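Local coordinates for tRNA nucleotidyl transferase-related protein (Thermotoga maritima, PDB 3H38) that builds the CCA sequence on the 3' end of tRNA from CTP and ATP, probably with magnesium, this chain being the C-terminal nucleotidyltransferase part of a longer protein, at residues F43-L48 with E185-F190; I163-T168 with E197-Q202. All coordinates share one frame; numbering follows the deposited sequence.

Contact 1 (F43-L48 with E185-F190); sequences FVRDLL and EQRFDF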
loop_
_atom_site.group_PDB
_atom_site.type_symbol
_atom_site.label_atom_id
_atom_site.label_comp_id
_atom_site.label_asym_id
_atom_site.label_seq_id
_atom_site.Cartn_x
_atom_site.Cartn_y
_atom_site.Cartn_z
ATOM N N PHE A 43 -4.286 14.678 -11.247
ATOM C CA PHE A 43 -4.704 16.044 -11.017
ATOM C C PHE A 43 -5.908 16.458 -11.874
ATOM O O PHE A 43 -6.776 17.209 -11.432
ATOM C CB PHE A 43 -3.570 17.031 -11.265
ATOM C CG PHE A 43 -4.034 18.450 -11.224
ATOM C CD1 PHE A 43 -4.025 19.157 -10.027
ATOM C CD2 PHE A 43 -4.547 19.059 -12.366
ATOM C CE1 PHE A 43 -4.485 20.482 -9.968
ATOM C CE2 PHE A 43 -5.020 20.372 -12.327
ATOM C CZ PHE A 43 -4.991 21.090 -11.119
ATOM N N VAL A 44 -5.943 16.008 -13.116
ATOM C CA VAL A 44 -7.041 16.389 -13.988
ATOM C C VAL A 44 -8.317 15.584 -13.666
ATOM O O VAL A 44 -9.429 16.128 -13.646
ATOM C CB VAL A 44 -6.634 16.223 -15.468
ATOM C CG1 VAL A 44 -7.844 16.401 -16.386
ATOM C CG2 VAL A 44 -5.542 17.220 -15.813
ATOM N N ARG A 45 -8.143 14.281 -13.451
ATOM C CA ARG A 45 -9.188 13.420 -12.925
ATOM C C ARG A 45 -9.813 14.058 -11.676
ATOM O O ARG A 45 -11.032 14.281 -11.603
ATOM C CB ARG A 45 -8.561 12.082 -12.543
ATOM C CG ARG A 45 -9.531 10.986 -12.078
ATOM C CD ARG A 45 -8.706 9.879 -11.384
ATOM N NE ARG A 45 -7.976 10.414 -10.229
ATOM C CZ ARG A 45 -6.749 10.037 -9.863
ATOM N NH1 ARG A 45 -6.086 9.096 -10.553
ATOM N NH2 ARG A 45 -6.179 10.611 -8.810
ATOM N N ASP A 46 -8.946 14.372 -10.713
ATOM C CA ASP A 46 -9.357 14.922 -9.433
ATOM C C ASP A 46 -10.099 16.248 -9.597
ATOM O O ASP A 46 -11.162 16.441 -9.006
ATOM C CB ASP A 46 -8.155 15.014 -8.490
ATOM C CG ASP A 46 -7.603 13.612 -8.109
ATOM O OD1 ASP A 46 -8.363 12.621 -8.206
ATOM O OD2 ASP A 46 -6.418 13.485 -7.717
ATOM N N LEU A 47 -9.579 17.135 -10.440
ATOM C CA LEU A 47 -10.265 18.398 -10.725
ATOM C C LEU A 47 -11.709 18.147 -11.147
ATOM O O LEU A 47 -12.644 18.750 -10.603
ATOM C CB LEU A 47 -9.525 19.236 -11.794
ATOM C CG LEU A 47 -10.224 20.537 -12.234
ATOM C CD1 LEU A 47 -10.219 21.552 -11.113
ATOM C CD2 LEU A 47 -9.570 21.137 -13.463
ATOM N N LEU A 48 -11.892 17.254 -12.114
ATOM C CA LEU A 48 -13.223 17.016 -12.677
ATOM C C LEU A 48 -14.154 16.327 -11.655
ATOM O O LEU A 48 -15.357 16.585 -11.638
ATOM C CB LEU A 48 -13.118 16.208 -13.971
ATOM C CG LEU A 48 -12.407 16.907 -15.155
ATOM C CD1 LEU A 48 -12.174 15.965 -16.300
ATOM C CD2 LEU A 48 -13.203 18.132 -15.659
ATOM N N GLU A 185 -11.073 1.121 -8.994
ATOM C CA GLU A 185 -12.471 0.701 -8.883
ATOM C C GLU A 185 -13.005 0.899 -7.463
ATOM O O GLU A 185 -14.081 1.450 -7.278
ATOM C CB GLU A 185 -12.643 -0.761 -9.285
ATOM C CG GLU A 185 -13.884 -1.015 -10.115
ATOM C CD GLU A 185 -14.270 -2.480 -10.147
ATOM O OE1 GLU A 185 -13.654 -3.282 -9.400
ATOM O OE2 GLU A 185 -15.201 -2.829 -10.909
ATOM N N GLN A 186 -12.264 0.455 -6.455
ATOM C CA GLN A 186 -12.736 0.670 -5.093
ATOM C C GLN A 186 -12.466 2.096 -4.608
ATOM O O GLN A 186 -13.181 2.592 -3.744
ATOM C CB GLN A 186 -12.170 -0.359 -4.069
ATOM C CG GLN A 186 -12.092 -1.819 -4.519
ATOM C CD GLN A 186 -13.389 -2.327 -5.119
ATOM O OE1 GLN A 186 -14.463 -2.016 -4.632
ATOM N NE2 GLN A 186 -13.289 -3.115 -6.190
ATOM N N ARG A 187 -11.434 2.752 -5.127
ATOM C CA ARG A 187 -11.060 4.079 -4.618
ATOM C C ARG A 187 -12.072 5.205 -4.912
ATOM O O ARG A 187 -12.262 6.100 -4.091
ATOM C CB ARG A 187 -9.673 4.491 -5.097
ATOM C CG ARG A 187 -9.389 5.973 -4.876
ATOM C CD ARG A 187 -8.509 6.482 -5.978
ATOM N NE ARG A 187 -7.085 6.524 -5.644
ATOM C CZ ARG A 187 -6.351 7.639 -5.672
ATOM N NH1 ARG A 187 -5.052 7.593 -5.376
ATOM N NH2 ARG A 187 -6.913 8.808 -6.011
ATOM N N PHE A 188 -12.690 5.170 -6.089
ATOM C CA PHE A 188 -13.900 5.938 -6.359
ATOM C C PHE A 188 -14.951 4.866 -6.309
ATOM O O PHE A 188 -14.621 3.713 -6.049
ATOM C CB PHE A 188 -13.808 6.533 -7.754
ATOM C CG PHE A 188 -12.453 7.062 -8.070
ATOM C CD1 PHE A 188 -12.059 8.322 -7.628
ATOM C CD2 PHE A 188 -11.550 6.298 -8.789
ATOM C CE1 PHE A 188 -10.788 8.811 -7.908
ATOM C CE2 PHE A 188 -10.294 6.772 -9.070
ATOM C CZ PHE A 188 -9.909 8.035 -8.629
ATOM N N ASP A 189 -16.209 5.162 -6.546
ATOM C CA ASP A 189 -17.107 4.004 -6.492
ATOM C C ASP A 189 -17.351 3.498 -7.905
ATOM O O ASP A 189 -18.466 3.564 -8.439
ATOM C CB ASP A 189 -18.412 4.290 -5.736
ATOM C CG ASP A 189 -19.188 3.015 -5.400
ATOM O OD1 ASP A 189 -18.758 1.915 -5.813
ATOM O OD2 ASP A 189 -20.238 3.117 -4.729
ATOM N N PHE A 190 -16.294 3.003 -8.530
ATOM C CA PHE A 190 -16.392 2.759 -9.959
ATOM C C PHE A 190 -16.570 1.320 -10.308
ATOM O O PHE A 190 -16.341 0.446 -9.486
ATOM C CB PHE A 190 -15.222 3.375 -10.709
ATOM C CG PHE A 190 -15.374 4.840 -10.915
ATOM C CD1 PHE A 190 -14.556 5.530 -11.787
ATOM C CD2 PHE A 190 -16.365 5.527 -10.241
ATOM C CE1 PHE A 190 -14.714 6.874 -11.956
ATOM C CE2 PHE A 190 -16.529 6.863 -10.410
ATOM C CZ PHE A 190 -15.709 7.548 -11.263
#
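Arg45 reaches from helix 42-49 to Phe188 and Arg187, which lie where helix 177-187 runs out. The Gly-Gly-x-x-Arg-Asp signature of the class II nucleotidyltransferase head runs into helix 42-49, and both arginines bind CTP and ATP in other crystals of this protein, with no nucleotide bound here. CB and CG of Arg45 lead away from the helix with CG anti to the backbone N (chi1 -175°), and the chain bends at chi3 (60°). Its CD then comes 3.5 Å from Phe188 CZ, and NE lies equally close to that same ring carbon. At the guanidinium, Phe188 CZ sits over one face, 3.9 Å from Arg45 CZ, with the two planes inclined by 49°. NH1 bonds to Asn134 OD1, another ATP-binding residue. NE and NH2 both grip one oxygen of the next residue in a side-on salt bridge: Arg45 NE donates to Asp46 OD1 over 3.0 Å, and both nitrogens approach from the same face of the carboxylate. This fixes the rotation of the guanidinium. NH2 also stands 3.4 Å from Arg187 NH2, a gathering of positive charge that would suit a nucleotide's phosphates. An alanine here removes both donors to Asp46 OD1, and would probably leave that carboxylate without its charge partner and freer to turn, with a gap opened beside Phe188 CZ. Asn53 holds the other oxygen of Asp46. Arg187 crosses Arg45 at about a right angle, and further back along its own chain Arg187 CD rests 3.4 Å above the Phe188 ring, displaced toward the rim.

Contact 2 (I163-T168 with E197-Q202); sequences IRVLHT and ERLLKQ
Leu199 meets Val165 and Thr168 through an unusual conformation: chi1 is -96° and chi2 only 9°, so neither torsion sits at a staggered value, a conformation either strained or imprecisely placed at this resolution. From helix 194-205 this turns its branch toward the loop that follows strand 162-163. One methyl, Leu199 CD2, lies 4.3 Å from Val165 CG2, a loose apolar contact. The branch carbon Leu199 CG lies 3.9 Å from the backbone oxygen Thr168 O. The second methyl faces the threonine side chain, Leu199 CD1 to Thr168 CG2 being 4.4 Å. One leucine thus spans two loop residues, the buried Val165 and, at the exposed margin, Thr168. The backbones come together here as well, with the CA atoms of Thr168 and Leu199 7.2 Å apart. The contact is van der Waals packing throughout.

Phe171, from the short helix 170-173, backs the junction by touching Val165, Leu199 and Leu200, while Thr196 adds to the cover on Val165. At the start of the loop Arg164 is tied by a salt bridge to Asp157. The nearest atoms of the Val165 and Arg177 side chains are about 5 Å apart, which places this packing close to a nucleotide-binding arginine. The arrangement is consistent with the junction of head and neck in class II CCA-adding enzymes, where the nucleotidyltransferase head passes into the largely helical neck that follows it.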
loop_
_atom_site.group_PDB
_atom_site.type_symbol
_atom_site.label_atom_id
_atom_site.label_comp_id
_atom_site.label_asym_id
_atom_site.label_seq_id
_atom_site.Cartn_x
_atom_site.Cartn_y
_atom_site.Cartn_z
ATOM N N ILE A 163 -14.179 2.370 -15.181
ATOM C CA ILE A 163 -12.762 2.098 -15.380
ATOM C C ILE A 163 -12.616 1.397 -16.720
ATOM O O ILE A 163 -13.149 0.310 -16.905
ATOM C CB ILE A 163 -12.172 1.201 -14.280
ATOM C CG1 ILE A 163 -12.363 1.840 -12.904
ATOM C CG2 ILE A 163 -10.672 0.932 -14.555
ATOM C CD1 ILE A 163 -11.682 3.196 -12.787
ATOM N N ARG A 164 -11.912 2.038 -17.649
ATOM C CA ARG A 164 -11.775 1.539 -19.012
ATOM C C ARG A 164 -10.327 1.713 -19.475
ATOM O O ARG A 164 -9.746 2.775 -19.299
ATOM C CB ARG A 164 -12.728 2.295 -19.957
ATOM C CG ARG A 164 -12.907 1.650 -21.316
ATOM C CD ARG A 164 -13.587 2.588 -22.319
ATOM N NE ARG A 164 -14.771 3.223 -21.738
ATOM C CZ ARG A 164 -16.040 2.900 -21.997
ATOM N NH1 ARG A 164 -17.024 3.568 -21.408
ATOM N NH2 ARG A 164 -16.339 1.933 -22.849
ATOM N N VAL A 165 -9.749 0.668 -20.059
ATOM C CA VAL A 165 -8.412 0.761 -20.640
ATOM C C VAL A 165 -8.450 1.441 -22.024
ATOM O O VAL A 165 -9.502 1.474 -22.696
ATOM C CB VAL A 165 -7.729 -0.639 -20.751
ATOM C CG1 VAL A 165 -7.417 -1.214 -19.371
ATOM C CG2 VAL A 165 -8.571 -1.601 -21.599
ATOM N N LEU A 166 -7.303 1.964 -22.455
ATOM C CA LEU A 166 -7.247 2.712 -23.721
ATOM C C LEU A 166 -7.120 1.888 -25.005
ATOM O O LEU A 166 -7.330 2.424 -26.090
ATOM C CB LEU A 166 -6.121 3.755 -23.692
ATOM C CG LEU A 166 -5.879 4.612 -22.444
ATOM C CD1 LEU A 166 -5.071 5.832 -22.828
ATOM C CD2 LEU A 166 -7.166 5.031 -21.795
ATOM N N HIS A 167 -6.737 0.616 -24.899
ATOM C CA HIS A 167 -6.629 -0.285 -26.064
ATOM C C HIS A 167 -6.652 -1.737 -25.618
ATOM O O HIS A 167 -6.500 -2.033 -24.414
ATOM C CB HIS A 167 -5.331 -0.050 -26.834
ATOM C CG HIS A 167 -4.109 -0.358 -26.034
ATOM N ND1 HIS A 167 -3.504 0.565 -25.212
ATOM C CD2 HIS A 167 -3.390 -1.509 -25.908
ATOM C CE1 HIS A 167 -2.455 0.011 -24.622
ATOM N NE2 HIS A 167 -2.376 -1.248 -25.021
ATOM N N THR A 168 -6.781 -2.632 -26.601
ATOM C CA THR A 168 -6.935 -4.084 -26.369
ATOM C C THR A 168 -5.791 -4.868 -25.713
ATOM O O THR A 168 -6.022 -5.929 -25.156
ATOM C CB THR A 168 -7.336 -4.816 -27.667
ATOM O OG1 THR A 168 -8.650 -4.394 -28.031
ATOM C CG2 THR A 168 -7.382 -6.335 -27.460
ATOM N N GLU A 197 -13.385 -5.519 -18.621
ATOM C CA GLU A 197 -13.511 -6.646 -17.685
ATOM C C GLU A 197 -13.156 -7.986 -18.349
ATOM O O GLU A 197 -12.382 -8.796 -17.810
ATOM C CB GLU A 197 -14.913 -6.713 -17.046
ATOM C CG GLU A 197 -15.306 -8.140 -16.650
ATOM C CD GLU A 197 -16.259 -8.224 -15.460
ATOM O OE1 GLU A 197 -16.959 -7.234 -15.166
ATOM O OE2 GLU A 197 -16.315 -9.297 -14.818
ATOM N N ARG A 198 -13.721 -8.237 -19.499
ATOM C CA ARG A 198 -13.322 -9.366 -20.245
ATOM C C ARG A 198 -11.854 -9.409 -20.537
ATOM O O ARG A 198 -11.251 -10.427 -20.443
ATOM C CB ARG A 198 -14.109 -9.453 -21.515
ATOM C CG ARG A 198 -13.559 -10.407 -22.464
ATOM C CD ARG A 198 -14.591 -11.040 -23.316
ATOM N NE ARG A 198 -14.342 -12.470 -23.424
ATOM C CZ ARG A 198 -15.034 -13.308 -24.182
ATOM N NH1 ARG A 198 -14.727 -14.594 -24.198
ATOM N NH2 ARG A 198 -16.029 -12.861 -24.931
ATOM N N LEU A 199 -11.286 -8.291 -20.928
ATOM C CA LEU A 199 -9.846 -8.213 -21.178
ATOM C C LEU A 199 -9.021 -8.599 -19.936
ATOM O O LEU A 199 -8.014 -9.308 -20.024
ATOM C CB LEU A 199 -9.482 -6.804 -21.652
ATOM C CG LEU A 199 -9.369 -6.492 -23.157
ATOM C CD1 LEU A 199 -9.864 -7.621 -24.039
ATOM C CD2 LEU A 199 -10.059 -5.175 -23.524
ATOM N N LEU A 200 -9.471 -8.124 -18.784
ATOM C CA LEU A 200 -8.840 -8.399 -17.498
ATOM C C LEU A 200 -8.820 -9.906 -17.226
ATOM O O LEU A 200 -7.780 -10.471 -16.867
ATOM C CB LEU A 200 -9.600 -7.630 -16.393
ATOM C CG LEU A 200 -9.006 -7.496 -14.977
ATOM C CD1 LEU A 200 -9.262 -6.140 -14.330
ATOM C CD2 LEU A 200 -9.505 -8.609 -14.063
ATOM N N LYS A 201 -9.967 -10.553 -17.432
ATOM C CA LYS A 201 -10.130 -11.979 -17.154
ATOM C C LYS A 201 -9.246 -12.843 -18.034
ATOM O O LYS A 201 -8.702 -13.864 -17.582
ATOM C CB LYS A 201 -11.582 -12.413 -17.373
ATOM C CG LYS A 201 -12.589 -11.837 -16.395
ATOM C CD LYS A 201 -13.861 -12.683 -16.395
ATOM C CE LYS A 201 -15.028 -11.997 -15.697
ATOM N NZ LYS A 201 -16.161 -12.955 -15.542
ATOM N N GLN A 202 -9.144 -12.460 -19.304
ATOM C CA GLN A 202 -8.311 -13.200 -20.260
ATOM C C GLN A 202 -6.878 -13.203 -19.766
ATOM O O GLN A 202 -6.255 -14.260 -19.618
ATOM C CB GLN A 202 -8.386 -12.580 -21.664
ATOM C CG GLN A 202 -9.754 -12.690 -22.322
ATOM C CD GLN A 202 -9.798 -12.117 -23.745
ATOM O OE1 GLN A 202 -10.736 -12.381 -24.497
ATOM N NE2 GLN A 202 -8.789 -11.334 -24.114
#

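Overall arrangement
From the N terminus the chain makes two strands of the head's mixed sheet, then helix 42-49, then the other six strands, before strand 162-163 and the loop of contact 2. It then runs through helix 177-187 to 185-190, closing contact 1 over 136 intervening residues, and on to helix 194-205, where contact 2 closes a loop of 28. The segments therefore alternate, and the two contacts cross rather than nest. Their centres are 18 Å apart, yet they touch: Phe190 CD1 packs 3.8 Å from Ile163 CD1, near the small parallel pairing of strands 162-163 and 191-192. Together they tie the head to the first helices of the following helical region.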